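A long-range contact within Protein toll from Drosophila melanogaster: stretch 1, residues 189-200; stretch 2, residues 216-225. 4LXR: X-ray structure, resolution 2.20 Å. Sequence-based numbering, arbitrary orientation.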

# COMPACT_ATOMS: atom_id res chain seq x y z
N ILE A 189 -38.55 3.51 33.44
CA ILE A 189 -38.47 4.62 32.50
C ILE A 189 -39.04 4.31 31.12
O ILE A 189 -39.55 5.20 30.43
CB ILE A 189 -37.02 5.14 32.35
CG1 ILE A 189 -36.13 4.09 31.68
CG2 ILE A 189 -36.45 5.56 33.70
CD1 ILE A 189 -34.68 4.54 31.52
N PHE A 190 -38.97 3.05 30.72
CA PHE A 190 -39.35 2.67 29.37
C PHE A 190 -40.83 2.87 29.03
O PHE A 190 -41.19 3.14 27.88
CB PHE A 190 -38.90 1.24 29.10
CG PHE A 190 -37.42 1.07 29.12
CD1 PHE A 190 -36.64 1.55 28.07
CD2 PHE A 190 -36.79 0.43 30.18
CE1 PHE A 190 -35.27 1.39 28.09
CE2 PHE A 190 -35.43 0.28 30.21
CZ PHE A 190 -34.66 0.76 29.15
N GLY A 191 -41.68 2.77 30.04
CA GLY A 191 -43.10 3.07 29.87
C GLY A 191 -43.31 4.53 29.51
O GLY A 191 -44.36 4.91 28.99
N LYS A 192 -42.31 5.37 29.77
CA LYS A 192 -42.40 6.79 29.44
C LYS A 192 -42.02 7.07 27.99
O LYS A 192 -42.39 8.10 27.44
CB LYS A 192 -41.47 7.61 30.36
CG LYS A 192 -41.98 7.75 31.78
CD LYS A 192 -43.34 8.46 31.77
CE LYS A 192 -43.98 8.54 33.16
NZ LYS A 192 -45.17 9.44 33.13
N MET A 193 -41.27 6.14 27.38
CA MET A 193 -40.72 6.34 26.04
C MET A 193 -41.09 5.16 25.15
O MET A 193 -40.23 4.33 24.83
CB MET A 193 -39.19 6.50 26.10
CG MET A 193 -38.72 7.64 27.04
SD MET A 193 -36.93 7.67 27.26
CE MET A 193 -36.70 6.19 28.26
N PRO A 194 -42.38 5.08 24.76
CA PRO A 194 -42.91 3.90 24.06
C PRO A 194 -42.40 3.79 22.62
O PRO A 194 -42.63 2.76 22.00
CB PRO A 194 -44.44 4.12 24.11
CG PRO A 194 -44.62 5.62 24.18
CD PRO A 194 -43.40 6.14 24.95
N LYS A 195 -41.71 4.81 22.11
CA LYS A 195 -41.09 4.74 20.78
C LYS A 195 -39.58 4.53 20.83
O LYS A 195 -38.93 4.53 19.79
CB LYS A 195 -41.38 6.02 19.96
CG LYS A 195 -42.87 6.34 19.77
CD LYS A 195 -43.10 7.79 19.33
CE LYS A 195 -42.48 8.05 17.98
NZ LYS A 195 -42.95 9.31 17.34
N LEU A 196 -39.01 4.34 22.02
CA LEU A 196 -37.55 4.24 22.13
C LEU A 196 -36.95 3.09 21.30
O LEU A 196 -37.33 1.93 21.48
CB LEU A 196 -37.12 4.11 23.59
CG LEU A 196 -35.61 4.16 23.82
CD1 LEU A 196 -34.99 5.51 23.39
CD2 LEU A 196 -35.32 3.88 25.28
N LYS A 197 -36.02 3.40 20.39
CA LYS A 197 -35.42 2.37 19.54
C LYS A 197 -33.94 2.11 19.84
O LYS A 197 -33.49 0.97 19.81
CB LYS A 197 -35.61 2.69 18.05
CG LYS A 197 -37.07 2.81 17.63
CD LYS A 197 -37.20 3.31 16.18
CE LYS A 197 -38.66 3.33 15.75
NZ LYS A 197 -39.51 4.32 16.55
N GLN A 198 -33.20 3.17 20.15
CA GLN A 198 -31.75 3.03 20.35
C GLN A 198 -31.34 3.41 21.77
O GLN A 198 -31.60 4.54 22.23
CB GLN A 198 -30.96 3.84 19.31
CG GLN A 198 -29.44 3.61 19.36
CD GLN A 198 -29.06 2.15 19.13
OE1 GLN A 198 -29.60 1.49 18.23
NE2 GLN A 198 -28.18 1.61 19.98
N LEU A 199 -30.70 2.47 22.45
CA LEU A 199 -30.28 2.67 23.82
C LEU A 199 -28.77 2.52 23.90
O LEU A 199 -28.26 1.40 23.97
CB LEU A 199 -30.98 1.63 24.72
CG LEU A 199 -30.75 1.77 26.24
CD1 LEU A 199 -30.98 3.20 26.69
CD2 LEU A 199 -31.66 0.80 27.03
N ASN A 200 -28.05 3.64 23.87
CA ASN A 200 -26.60 3.61 23.98
C ASN A 200 -26.10 3.86 25.40
O ASN A 200 -26.31 4.94 25.96
CB ASN A 200 -25.94 4.62 23.01
CG ASN A 200 -25.75 4.03 21.63
OD1 ASN A 200 -26.19 2.92 21.37
ND2 ASN A 200 -25.09 4.78 20.74
N GLY A 216 -40.57 -3.53 30.07
CA GLY A 216 -41.30 -2.55 29.28
C GLY A 216 -40.57 -2.09 28.02
O GLY A 216 -41.10 -1.30 27.26
N ALA A 217 -39.36 -2.59 27.79
CA ALA A 217 -38.55 -2.09 26.67
C ALA A 217 -38.76 -2.84 25.35
O ALA A 217 -37.80 -3.09 24.63
CB ALA A 217 -37.07 -2.08 27.05
N THR A 218 -40.00 -3.17 25.03
CA THR A 218 -40.33 -3.96 23.84
C THR A 218 -40.13 -3.22 22.52
O THR A 218 -40.14 -3.83 21.46
CB THR A 218 -41.79 -4.45 23.86
OG1 THR A 218 -42.65 -3.34 24.14
CG2 THR A 218 -41.99 -5.53 24.92
N SER A 219 -40.01 -1.91 22.59
CA SER A 219 -39.80 -1.14 21.38
C SER A 219 -38.32 -1.13 20.99
O SER A 219 -37.97 -0.79 19.85
CB SER A 219 -40.28 0.29 21.61
OG SER A 219 -39.47 0.95 22.57
N VAL A 220 -37.45 -1.50 21.92
CA VAL A 220 -36.01 -1.27 21.76
C VAL A 220 -35.39 -2.16 20.67
O VAL A 220 -35.52 -3.38 20.71
CB VAL A 220 -35.24 -1.40 23.11
CG1 VAL A 220 -33.69 -1.41 22.89
CG2 VAL A 220 -35.63 -0.28 24.06
N LEU A 221 -34.71 -1.53 19.72
CA LEU A 221 -34.14 -2.25 18.59
C LEU A 221 -32.64 -2.40 18.75
O LEU A 221 -32.03 -3.34 18.23
CB LEU A 221 -34.46 -1.52 17.27
CG LEU A 221 -35.96 -1.32 17.00
CD1 LEU A 221 -36.16 -0.59 15.69
CD2 LEU A 221 -36.69 -2.65 16.98
N GLY A 222 -32.03 -1.47 19.48
CA GLY A 222 -30.59 -1.49 19.68
C GLY A 222 -30.18 -1.22 21.11
O GLY A 222 -30.62 -0.25 21.73
N ILE A 223 -29.34 -2.10 21.65
CA ILE A 223 -28.72 -1.83 22.94
C ILE A 223 -27.20 -2.01 22.88
O ILE A 223 -26.68 -3.04 22.42
CB ILE A 223 -29.32 -2.68 24.08
CG1 ILE A 223 -28.60 -2.33 25.39
CG2 ILE A 223 -29.22 -4.19 23.80
CD1 ILE A 223 -29.13 -3.08 26.56
N ASP A 224 -26.48 -1.00 23.35
CA ASP A 224 -25.04 -1.03 23.26
C ASP A 224 -24.46 -0.80 24.62
O ASP A 224 -24.57 0.29 25.15
CB ASP A 224 -24.55 0.02 22.26
CG ASP A 224 -23.04 -0.05 22.02
OD1 ASP A 224 -22.30 -0.56 22.89
OD2 ASP A 224 -22.60 0.41 20.95
N ILE A 225 -23.83 -1.83 25.17
CA ILE A 225 -23.25 -1.77 26.49
C ILE A 225 -21.78 -2.14 26.46
O ILE A 225 -21.25 -2.67 27.44
CB ILE A 225 -24.02 -2.69 27.51
CG1 ILE A 225 -24.17 -4.11 26.98
CG2 ILE A 225 -25.39 -2.09 27.82
CD1 ILE A 225 -24.87 -5.08 27.97
O HOH W 1 -39.54 1.90 25.82

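Three-residue strands within the two stretches, 198-200 and 222-224, pair in parallel through a backbone ladder, preceded by a hydroxyl-to-carbonyl bond and a small apolar cluster. Their directions differ by only 3°, and the rungs alternate as parallel pairing requires: G222 N donates to K197 O (2.9 Å), L199 N to G222 O (2.8 Å), and D224 N to L199 O (3.1 Å). K197 O also accepts from L221 N at 2.8 Å, so one carbonyl anchors two successive amides where the ladder begins. The stretches bury 632 Å² between them.

G222 suits its position because Q198 OE1 packs 3.5 Å from G222 CA; a CB there would come within 2.1 Å of that oxygen. On the same face, Q198 NE2 donates to N200 OD1 (2.8 Å), which also lies 3.4 Å from D224 CB. L199 and I223 point to the other face, both buried and suitably apolar; L199 CB lies 4.5 Å from V220 CG1.

Before the strands, S219 in its p rotamer points toward stretch 1 and its OG donates to L196 O at 2.6 Å, a bond a short hydroxyl side chain can make close to the backbone. Nearby, A217 CB makes a CH-pi contact with buried F190, 3.8 Å from the ring centroid and 12° off its normal; a small methyl fits over the flat ring. V220 CG2 extends the apolar packing to L196 CD2 (4.3 Å).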